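Local coordinates for protein ornithine carbamoyltransferase, mitochondrial (Coccidioides immitis, PDB 3SDS) that catalyses the transfer of the carbamoyl group from carbamoyl phosphate to L-ornithine, giving L-citrulline and phosphate in arginine biosynthesis, at residues A[48-51]-A[56-59]; A[62-67]-A[344-349]; A[161-166]-A[182-187]. One frame throughout, in Å; residues are numbered along the deposited sequence.

Contact 1 of 3, residues A[48-51]-A[56-59]; sequences KKTI and MPER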
ATOM      1  N   LYS A  48      18.015  16.038   9.191  1.00 35.34           N
ATOM      2  CA  LYS A  48      18.028  15.081  10.314  1.00 35.32           C
ATOM      3  C   LYS A  48      18.011  15.777  11.679  1.00 36.19           C
ATOM      4  O   LYS A  48      17.238  15.421  12.574  1.00 36.59           O
ATOM      5  CB  LYS A  48      19.258  14.153  10.188  1.00 35.14           C
ATOM      6  CG  LYS A  48      19.588  13.324  11.435  1.00 35.55           C
ATOM      7  CD  LYS A  48      20.579  12.209  11.153  1.00 32.88           C
ATOM      8  CE  LYS A  48      20.799  11.370  12.413  1.00 34.01           C
ATOM      9  NZ  LYS A  48      22.010  10.467  12.286  1.00 34.58           N
ATOM     10  N   LYS A  49      18.860  16.784  11.828  1.00 36.80           N
ATOM     11  CA  LYS A  49      18.949  17.528  13.086  1.00 38.07           C
ATOM     12  C   LYS A  49      17.651  18.310  13.393  1.00 38.41           C
ATOM     13  O   LYS A  49      17.184  18.316  14.532  1.00 39.68           O
ATOM     14  CB  LYS A  49      20.188  18.436  13.076  1.00 38.58           C
ATOM     15  CG  LYS A  49      20.845  18.564  14.409  1.00 40.72           C
ATOM     16  CD  LYS A  49      21.465  19.935  14.643  1.00 44.15           C
ATOM     17  CE  LYS A  49      21.420  20.245  16.156  1.00 47.45           C
ATOM     18  NZ  LYS A  49      22.375  21.294  16.614  1.00 49.70           N
ATOM     19  N   THR A  50      17.072  18.945  12.372  1.00 37.57           N
ATOM     20  CA  THR A  50      15.831  19.721  12.532  1.00 37.79           C
ATOM     21  C   THR A  50      14.646  18.815  12.881  1.00 37.45           C
ATOM     22  O   THR A  50      13.946  19.084  13.859  1.00 38.10           O
ATOM     23  CB  THR A  50      15.453  20.536  11.236  1.00 37.48           C
ATOM     24  OG1 THR A  50      16.553  21.341  10.793  1.00 37.10           O
ATOM     25  CG2 THR A  50      14.260  21.425  11.466  1.00 37.23           C
ATOM     26  N   ILE A  51      14.422  17.762  12.075  1.00 36.08           N
ATOM     27  CA  ILE A  51      13.256  16.854  12.245  1.00 35.44           C
ATOM     28  C   ILE A  51      13.308  16.040  13.578  1.00 36.44           C
ATOM     29  O   ILE A  51      12.293  15.891  14.267  1.00 36.19           O
ATOM     30  CB  ILE A  51      13.045  15.958  10.976  1.00 33.91           C
ATOM     31  CG1 ILE A  51      12.601  16.823   9.797  1.00 33.22           C
ATOM     32  CG2 ILE A  51      12.015  14.833  11.204  1.00 32.18           C
ATOM     33  CD1 ILE A  51      12.890  16.250   8.409  1.00 31.21           C
ATOM     34  N   MET A  56       9.955  21.186  11.262  1.00 42.02           N
ATOM     35  CA  MET A  56       9.961  20.965   9.805  1.00 41.36           C
ATOM     36  C   MET A  56      10.728  22.051   9.050  1.00 41.56           C
ATOM     37  O   MET A  56      10.457  23.235   9.239  1.00 42.48           O
ATOM     38  CB  MET A  56       8.533  20.907   9.219  1.00 41.00           C
ATOM     39  CG  MET A  56       7.910  19.516   9.117  1.00 41.62           C
ATOM     40  SD  MET A  56       8.777  18.332   8.038  1.00 44.15           S
ATOM     41  CE  MET A  56       8.449  19.025   6.421  1.00 42.35           C
ATOM     42  N   PRO A  57      11.673  21.650   8.176  1.00 41.01           N
ATOM     43  CA  PRO A  57      12.315  22.598   7.245  1.00 41.65           C
ATOM     44  C   PRO A  57      11.318  23.220   6.253  1.00 42.23           C
ATOM     45  O   PRO A  57      10.587  22.484   5.610  1.00 41.73           O
ATOM     46  CB  PRO A  57      13.315  21.716   6.473  1.00 40.20           C
ATOM     47  CG  PRO A  57      13.502  20.486   7.307  1.00 38.98           C
ATOM     48  CD  PRO A  57      12.223  20.286   8.054  1.00 39.61           C
ATOM     49  N   GLU A  58      11.298  24.546   6.108  1.00 44.25           N
ATOM     50  CA  GLU A  58      10.429  25.209   5.100  1.00 45.68           C
ATOM     51  C   GLU A  58      10.493  24.602   3.666  1.00 44.68           C
ATOM     52  O   GLU A  58       9.461  24.366   3.034  1.00 44.29           O
ATOM     53  CB  GLU A  58      10.713  26.717   5.034  1.00 47.43           C
ATOM     54  CG  GLU A  58      10.407  27.512   6.304  1.00 51.04           C
ATOM     55  CD  GLU A  58       8.924  27.739   6.534  1.00 55.91           C
ATOM     56  OE1 GLU A  58       8.108  27.574   5.594  1.00 57.88           O
ATOM     57  OE2 GLU A  58       8.562  28.100   7.672  1.00 58.91           O
ATOM     58  N   ARG A  59      11.704  24.360   3.167  1.00 44.58           N
ATOM     59  CA  ARG A  59      11.913  23.750   1.849  1.00 44.14           C
ATOM     60  C   ARG A  59      11.114  22.445   1.638  1.00 43.18           C
ATOM     61  O   ARG A  59      10.739  22.130   0.508  1.00 43.16           O
ATOM     62  CB  ARG A  59      13.413  23.462   1.615  1.00 44.32           C
ATOM     63  CG  ARG A  59      14.288  24.700   1.464  1.00 46.99           C
ATOM     64  CD  ARG A  59      15.780  24.402   1.508  1.00 48.57           C
ATOM     65  NE  ARG A  59      16.188  23.579   0.373  1.00 52.08           N
ATOM     66  CZ  ARG A  59      17.455  23.398  -0.026  1.00 54.05           C
ATOM     67  NH1 ARG A  59      18.463  24.000   0.615  1.00 53.98           N
ATOM     68  NH2 ARG A  59      17.719  22.604  -1.073  1.00 51.78           N
TER

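Contact 2 of 3, residues A[62-67]-A[344-349]; sequences GALSGK and AFVVNK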
ATOM      1  N   GLY A  62       4.948  20.145   2.452  1.00 39.90           N
ATOM      2  CA  GLY A  62       4.077  20.026   1.300  1.00 39.40           C
ATOM      3  C   GLY A  62       4.790  20.113  -0.050  1.00 39.00           C
ATOM      4  O   GLY A  62       4.158  20.351  -1.066  1.00 40.13           O
ATOM      5  N   ALA A  63       6.100  19.921  -0.087  1.00 38.08           N
ATOM      6  CA  ALA A  63       6.832  19.991  -1.347  1.00 37.68           C
ATOM      7  C   ALA A  63       6.337  18.982  -2.399  1.00 37.68           C
ATOM      8  O   ALA A  63       6.434  19.242  -3.599  1.00 37.94           O
ATOM      9  CB  ALA A  63       8.311  19.806  -1.110  1.00 36.84           C
ATOM     10  N   LEU A  64       5.811  17.839  -1.954  1.00 37.63           N
ATOM     11  CA  LEU A  64       5.336  16.794  -2.872  1.00 37.44           C
ATOM     12  C   LEU A  64       3.833  16.517  -2.779  1.00 38.10           C
ATOM     13  O   LEU A  64       3.379  15.438  -3.189  1.00 38.36           O
ATOM     14  CB  LEU A  64       6.086  15.475  -2.641  1.00 36.83           C
ATOM     15  CG  LEU A  64       7.509  15.274  -3.165  1.00 35.93           C
ATOM     16  CD1 LEU A  64       7.855  13.835  -3.024  1.00 32.20           C
ATOM     17  CD2 LEU A  64       7.641  15.716  -4.610  1.00 34.62           C
ATOM     18  N   SER A  65       3.052  17.460  -2.261  1.00 38.05           N
ATOM     19  CA  SER A  65       1.645  17.157  -2.032  1.00 38.79           C
ATOM     20  C   SER A  65       0.828  17.125  -3.338  1.00 38.98           C
ATOM     21  O   SER A  65       1.073  17.891  -4.261  1.00 39.09           O
ATOM     22  CB  SER A  65       1.047  18.136  -1.032  1.00 39.43           C
ATOM     23  OG  SER A  65       0.985  19.419  -1.630  1.00 41.42           O
ATOM     24  N   GLY A  66      -0.153  16.235  -3.398  1.00 39.36           N
ATOM     25  CA  GLY A  66      -0.854  15.948  -4.639  1.00 39.55           C
ATOM     26  C   GLY A  66      -0.104  14.950  -5.521  1.00 39.45           C
ATOM     27  O   GLY A  66      -0.670  14.467  -6.513  1.00 40.40           O
ATOM     28  N   LYS A  67       1.145  14.614  -5.164  1.00 38.09           N
ATOM     29  CA  LYS A  67       2.014  13.848  -6.051  1.00 37.53           C
ATOM     30  C   LYS A  67       2.325  12.416  -5.639  1.00 37.52           C
ATOM     31  O   LYS A  67       2.452  12.106  -4.446  1.00 37.70           O
ATOM     32  CB  LYS A  67       3.300  14.607  -6.321  1.00 37.13           C
ATOM     33  CG  LYS A  67       3.020  16.003  -6.790  1.00 38.17           C
ATOM     34  CD  LYS A  67       4.168  16.664  -7.508  1.00 38.96           C
ATOM     35  CE  LYS A  67       3.659  17.975  -8.079  1.00 40.77           C
ATOM     36  NZ  LYS A  67       4.767  18.915  -8.245  1.00 44.17           N
ATOM     37  N   ALA A 344      16.324  16.793  -4.247  1.00 36.24           N
ATOM     38  CA  ALA A 344      17.249  17.235  -5.282  1.00 36.77           C
ATOM     39  C   ALA A 344      16.767  16.900  -6.695  1.00 37.39           C
ATOM     40  O   ALA A 344      16.828  17.742  -7.609  1.00 38.12           O
ATOM     41  CB  ALA A 344      18.595  16.642  -5.042  1.00 36.19           C
ATOM     42  N   PHE A 345      16.290  15.670  -6.875  1.00 37.08           N
ATOM     43  CA  PHE A 345      15.990  15.178  -8.212  1.00 37.59           C
ATOM     44  C   PHE A 345      14.551  15.432  -8.642  1.00 37.99           C
ATOM     45  O   PHE A 345      14.308  15.694  -9.821  1.00 38.57           O
ATOM     46  CB  PHE A 345      16.428  13.712  -8.393  1.00 37.10           C
ATOM     47  CG  PHE A 345      17.927  13.559  -8.565  1.00 38.31           C
ATOM     48  CD1 PHE A 345      18.502  13.541  -9.839  1.00 37.77           C
ATOM     49  CD2 PHE A 345      18.770  13.484  -7.451  1.00 39.04           C
ATOM     50  CE1 PHE A 345      19.877  13.432 -10.000  1.00 38.36           C
ATOM     51  CE2 PHE A 345      20.165  13.366  -7.601  1.00 38.26           C
ATOM     52  CZ  PHE A 345      20.716  13.349  -8.875  1.00 39.18           C
ATOM     53  N   VAL A 346      13.614  15.399  -7.693  1.00 37.67           N
ATOM     54  CA  VAL A 346      12.201  15.595  -8.020  1.00 38.10           C
ATOM     55  C   VAL A 346      11.736  17.061  -7.837  1.00 39.13           C
ATOM     56  O   VAL A 346      11.185  17.661  -8.762  1.00 39.84           O
ATOM     57  CB  VAL A 346      11.284  14.629  -7.245  1.00 37.67           C
ATOM     58  CG1 VAL A 346       9.851  14.692  -7.811  1.00 37.02           C
ATOM     59  CG2 VAL A 346      11.843  13.204  -7.303  1.00 36.20           C
ATOM     60  N   VAL A 347      11.958  17.628  -6.652  1.00 39.22           N
ATOM     61  CA  VAL A 347      11.510  18.985  -6.376  1.00 39.69           C
ATOM     62  C   VAL A 347      12.387  20.019  -7.073  1.00 40.93           C
ATOM     63  O   VAL A 347      11.857  20.917  -7.714  1.00 42.08           O
ATOM     64  CB  VAL A 347      11.440  19.281  -4.864  1.00 39.69           C
ATOM     65  CG1 VAL A 347      10.775  20.632  -4.609  1.00 38.97           C
ATOM     66  CG2 VAL A 347      10.685  18.183  -4.156  1.00 38.70           C
ATOM     67  N   ASN A 348      13.713  19.903  -6.954  1.00 40.97           N
ATOM     68  CA  ASN A 348      14.622  20.867  -7.580  1.00 41.87           C
ATOM     69  C   ASN A 348      14.973  20.503  -9.020  1.00 42.59           C
ATOM     70  O   ASN A 348      15.901  21.068  -9.631  1.00 42.79           O
ATOM     71  CB  ASN A 348      15.865  21.047  -6.723  1.00 41.85           C
ATOM     72  CG  ASN A 348      15.544  21.674  -5.386  1.00 43.78           C
ATOM     73  OD1 ASN A 348      14.543  22.391  -5.251  1.00 45.39           O
ATOM     74  ND2 ASN A 348      16.374  21.392  -4.373  1.00 44.05           N
ATOM     75  N   LYS A 349      14.206  19.555  -9.560  1.00 42.93           N
ATOM     76  CA  LYS A 349      14.377  19.074 -10.930  1.00 43.76           C
ATOM     77  C   LYS A 349      15.865  18.918 -11.315  1.00 43.61           C
ATOM     78  O   LYS A 349      16.256  19.211 -12.440  1.00 43.96           O
ATOM     79  CB  LYS A 349      13.607  19.988 -11.907  1.00 45.09           C
ATOM     80  CG  LYS A 349      12.237  20.452 -11.362  1.00 48.05           C
ATOM     81  CD  LYS A 349      11.073  20.267 -12.344  1.00 52.94           C
ATOM     82  CE  LYS A 349       9.728  20.105 -11.575  1.00 54.21           C
ATOM     83  NZ  LYS A 349       8.607  19.553 -12.433  1.00 55.55           N
TER

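Contact 3 of 3, residues A[161-166]-A[182-187]; sequences ADFLTI and SSLGLE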
ATOM      1  N   ALA A 161      24.146   7.499   2.450  1.00 36.17           N
ATOM      2  CA  ALA A 161      23.963   7.123   3.847  1.00 36.65           C
ATOM      3  C   ALA A 161      25.291   6.865   4.553  1.00 37.41           C
ATOM      4  O   ALA A 161      25.526   7.369   5.664  1.00 37.35           O
ATOM      5  CB  ALA A 161      23.071   5.906   3.959  1.00 36.91           C
ATOM      6  N   ASP A 162      26.160   6.089   3.905  1.00 37.87           N
ATOM      7  CA  ASP A 162      27.422   5.705   4.525  1.00 38.76           C
ATOM      8  C   ASP A 162      28.306   6.913   4.804  1.00 39.38           C
ATOM      9  O   ASP A 162      28.873   7.030   5.902  1.00 39.98           O
ATOM     10  CB  ASP A 162      28.135   4.635   3.707  1.00 38.67           C
ATOM     11  CG  ASP A 162      27.430   3.299   3.784  1.00 39.83           C
ATOM     12  OD1 ASP A 162      26.432   3.207   4.539  1.00 39.71           O
ATOM     13  OD2 ASP A 162      27.858   2.338   3.098  1.00 41.29           O
ATOM     14  N   PHE A 163      28.387   7.836   3.845  1.00 39.42           N
ATOM     15  CA  PHE A 163      29.168   9.057   4.075  1.00 40.19           C
ATOM     16  C   PHE A 163      28.538  10.020   5.095  1.00 40.89           C
ATOM     17  O   PHE A 163      29.270  10.669   5.839  1.00 41.97           O
ATOM     18  CB  PHE A 163      29.627   9.731   2.767  1.00 39.88           C
ATOM     19  CG  PHE A 163      30.950   9.219   2.288  1.00 39.80           C
ATOM     20  CD1 PHE A 163      31.044   7.991   1.640  1.00 38.19           C
ATOM     21  CD2 PHE A 163      32.124   9.928   2.551  1.00 40.40           C
ATOM     22  CE1 PHE A 163      32.294   7.498   1.227  1.00 38.30           C
ATOM     23  CE2 PHE A 163      33.385   9.426   2.152  1.00 39.25           C
ATOM     24  CZ  PHE A 163      33.462   8.218   1.489  1.00 38.47           C
ATOM     25  N   LEU A 164      27.202  10.068   5.176  1.00 40.68           N
ATOM     26  CA  LEU A 164      26.535  10.792   6.260  1.00 41.01           C
ATOM     27  C   LEU A 164      27.013  10.268   7.599  1.00 42.44           C
ATOM     28  O   LEU A 164      27.277  11.052   8.519  1.00 43.65           O
ATOM     29  CB  LEU A 164      25.010  10.631   6.198  1.00 40.40           C
ATOM     30  CG  LEU A 164      24.172  11.285   7.327  1.00 40.46           C
ATOM     31  CD1 LEU A 164      24.556  12.762   7.579  1.00 40.77           C
ATOM     32  CD2 LEU A 164      22.690  11.192   7.054  1.00 37.56           C
ATOM     33  N   THR A 165      27.119   8.941   7.704  1.00 42.64           N
ATOM     34  CA  THR A 165      27.449   8.294   8.955  1.00 43.46           C
ATOM     35  C   THR A 165      28.883   8.634   9.315  1.00 45.04           C
ATOM     36  O   THR A 165      29.161   9.016  10.449  1.00 45.65           O
ATOM     37  CB  THR A 165      27.282   6.772   8.857  1.00 43.10           C
ATOM     38  OG1 THR A 165      26.036   6.465   8.225  1.00 42.37           O
ATOM     39  CG2 THR A 165      27.311   6.144  10.227  1.00 43.29           C
ATOM     40  N   ILE A 166      29.783   8.500   8.336  1.00 45.81           N
ATOM     41  CA  ILE A 166      31.215   8.760   8.537  1.00 47.18           C
ATOM     42  C   ILE A 166      31.408  10.219   8.978  1.00 48.61           C
ATOM     43  O   ILE A 166      32.081  10.477   9.976  1.00 49.52           O
ATOM     44  CB  ILE A 166      32.071   8.357   7.264  1.00 47.00           C
ATOM     45  CG1 ILE A 166      31.984   6.840   7.009  1.00 46.28           C
ATOM     46  CG2 ILE A 166      33.549   8.811   7.377  1.00 46.94           C
ATOM     47  CD1 ILE A 166      32.385   6.395   5.602  1.00 44.73           C
ATOM     48  N   SER A 182      33.468  21.709  -1.804  1.00 54.84           N
ATOM     49  CA  SER A 182      33.677  20.513  -2.617  1.00 53.52           C
ATOM     50  C   SER A 182      34.212  19.357  -1.793  1.00 52.89           C
ATOM     51  O   SER A 182      34.683  18.350  -2.352  1.00 52.59           O
ATOM     52  CB  SER A 182      34.623  20.791  -3.792  1.00 54.49           C
ATOM     53  OG  SER A 182      35.927  21.116  -3.344  1.00 54.67           O
ATOM     54  N   SER A 183      34.115  19.497  -0.473  1.00 52.43           N
ATOM     55  CA  SER A 183      34.667  18.515   0.450  1.00 51.95           C
ATOM     56  C   SER A 183      33.888  18.416   1.764  1.00 51.14           C
ATOM     57  O   SER A 183      33.349  19.415   2.265  1.00 51.94           O
ATOM     58  CB  SER A 183      36.138  18.845   0.728  1.00 53.46           C
ATOM     59  OG  SER A 183      36.633  18.118   1.837  1.00 54.23           O
ATOM     60  N   LEU A 184      33.851  17.208   2.318  1.00 49.62           N
ATOM     61  CA  LEU A 184      33.297  16.977   3.649  1.00 48.83           C
ATOM     62  C   LEU A 184      34.366  17.001   4.750  1.00 49.97           C
ATOM     63  O   LEU A 184      34.115  16.563   5.878  1.00 49.94           O
ATOM     64  CB  LEU A 184      32.557  15.639   3.688  1.00 47.15           C
ATOM     65  CG  LEU A 184      31.303  15.528   2.834  1.00 45.45           C
ATOM     66  CD1 LEU A 184      30.833  14.091   2.793  1.00 43.76           C
ATOM     67  CD2 LEU A 184      30.208  16.449   3.336  1.00 43.55           C
ATOM     68  N   GLY A 185      35.555  17.502   4.421  1.00 51.16           N
ATOM     69  CA  GLY A 185      36.674  17.575   5.373  1.00 52.28           C
ATOM     70  C   GLY A 185      37.227  16.238   5.837  1.00 51.95           C
ATOM     71  O   GLY A 185      37.746  16.147   6.940  1.00 53.10           O
ATOM     72  N   LEU A 186      37.138  15.210   4.989  1.00 50.74           N
ATOM     73  CA  LEU A 186      37.541  13.844   5.351  1.00 49.93           C
ATOM     74  C   LEU A 186      38.868  13.373   4.744  1.00 50.40           C
ATOM     75  O   LEU A 186      39.200  12.188   4.818  1.00 50.42           O
ATOM     76  CB  LEU A 186      36.440  12.851   4.960  1.00 48.32           C
ATOM     77  CG  LEU A 186      35.106  12.936   5.716  1.00 47.94           C
ATOM     78  CD1 LEU A 186      34.025  12.082   5.050  1.00 44.68           C
ATOM     79  CD2 LEU A 186      35.279  12.587   7.213  1.00 48.60           C
ATOM     80  N   GLU A 187      39.626  14.287   4.151  1.00 50.99           N
ATOM     81  CA  GLU A 187      40.853  13.926   3.464  1.00 51.37           C
ATOM     82  C   GLU A 187      41.831  13.145   4.340  1.00 51.89           C
ATOM     83  O   GLU A 187      42.124  13.526   5.474  1.00 52.24           O
ATOM     84  CB  GLU A 187      41.531  15.157   2.860  1.00 52.76           C
ATOM     85  CG  GLU A 187      40.760  15.757   1.677  1.00 53.49           C
ATOM     86  CD  GLU A 187      39.781  16.881   2.081  1.00 54.91           C
ATOM     87  OE1 GLU A 187      39.198  17.524   1.173  1.00 54.35           O
ATOM     88  OE2 GLU A 187      39.593  17.130   3.300  1.00 54.94           O
TER

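Contact 1 of 3, residues A[48-51]-A[56-59]
The hydroxyl OG1 of Thr50 is hydrogen-bonded back to the carbonyl oxygen of Ser46, one turn earlier in helix 34-51, which leaves the methyl of Thr50 to meet Pro57. With OG1 beside the backbone N (chi1 -53°), CG2 stands anti to that N and reaches Pro57 CD at 4.1 Å, the two side chains running antiparallel alongside one another. Ile51 approaches the same ring carbon by a different route: its CG1 lies 3.9 Å from Pro57 CD, its terminal CD1 is 4.1 Å from it, and the isoleucine is turned nearly perpendicular to the proline. One methylene of the proline ring is thus met by three carbons of the last helical turn. Met56 starts away from the helix at CB, yet the chain folds back to bring SD within 4.5 Å of Ile51 CG1, a looser touch. Both segments lie in the carbamoyl phosphate-binding domain, away from the ligand sites, and Ile51 also packs on Trp336 of helix 327-347. Lys48 NZ forms a salt bridge with Glu168 and a hydrogen bond with Asn333; Arg59 NH2 forms a salt bridge with Glu343 and a hydrogen bond with Ala353 O. No hydrogen bond spans 48-51 and 56-59, so the short connection after the helix is closed by a small patch of dispersion contacts at the protein surface.

Contact 2 of 3, residues A[62-67]-A[344-349]
This is a small, partly buried apolar contact that packs the last turn of the C-terminal helix 327-347 against the carbamoyl phosphate-binding domain, at the turn-rich loop leading into strand 68-73. Leu64 and Val347 carry the larger share, with Ala63 and Val346 beside them. The CD2 methyl of Leu64 is shared by two neighbouring valines, lying 3.9 Å from Val347 CG2 and 4.0 Å from Val346 CG1. The side chains of Leu64 and Val346 are set roughly square to one another, whereas Leu64 meets Val347 at a slant. With CG1 of Val347 anti to the backbone N (chi1 -172°), the CG2 branch lies beside that N and also comes within 4.2 Å of Ala63 CB, so this one methyl touches both loop residues. Two overlapping turns shape the loop, a type I turn from Gly62 to Ser65 and a type II turn from Leu64 to Lys67. The second is closed by Lys67 N donating to Leu64 O at 3.1 Å, with Gly66 at its third position. Backbone bonds from Leu64 to Met91 and from Lys67 to His94 fasten the loop to its own domain. The helix finishes at Val347 with a turn of pi type, and the backbone departs from helical geometry at Asn348. Lys67 NZ and Lys349 NZ stand 5.7 Å apart at one border of the contact, a proximity that would be mildly unfavourable if both are charged. Cohesion here therefore comes from methyl-on-methyl packing alone, with no hydrogen bond joining the two segments.

Contact 3 of 3, residues A[161-166]-A[182-187]
The contact belongs to the hydrophobic core beneath helix 156-169, the first of the two helices that link the carbamoyl phosphate and ornithine domains in transcarbamylases. Phe163 and Ile166, one turn apart on that helix, receive Leu186 from the loop that leads to strand 190-194. The CD1 methyl of Leu186 sits at the edge of the Phe163 ring, near its plane, 3.8 Å from CD2 and 4.0 Å from CE2. The same methyl lies 4.0 Å from Ile166 CG2. With CG1 of Ile166 beside the backbone N (chi1 -64°), the CG2 branch is left anti to that N, directed at Leu186, whose CD2 adds a further touch to it. Leu184 is more distant, its CD1 coming obliquely to 4.4 Å from Phe163 CD2. Behind these leucines the loop holds its shape through Ser183, whose OG accepts from Gly185 N in an ST turn at 2.9 Å and donates to Glu187 OE1 at 2.7 Å, on the syn side of the carboxylate and 35° out of its plane. On the helix, Ala161 O is gripped twice by Thr165, through its N and through OG1 at 2.8 Å, the hydroxyl lying above the carbonyl plane. Asp162 OD1 is hydrogen-bonded to Gln158, a probable carbamoyl phosphate ligand, consistent with a second-shell position for Asp162 beside that site. Phe163 continues into the ornithine domain against Leu204, Ala207 and Ala208 of helix 199-210, while Met211 and Val213 pack beside it and the leucines; Leu184 also reaches Ala38 of helix 34-51, and Leu164 packs against helices 34-51 and 327-347.

Overall arrangement
Following the chain from the N terminus, contact 1 closes a short reversal directly after helix 34-51. The chain then enters 62-67, the first half of contact 2, whose partner comes 277 residues later at the end of helix 327-347. Contact 2 therefore encloses most of the chain, and contact 3, which closes the short connection between helix 156-169 and strand 190-194, is nested inside it. Contacts 1 and 2 are in series and touch through Arg59 and Asn348. Contact 3 touches neither; it joins the linking helix to the loop that enters the ornithine domain's sheet, whereas the other two tie the loop between helix 34-51 and strand 68-73 back to that helix and to the C-terminal helix 327-347.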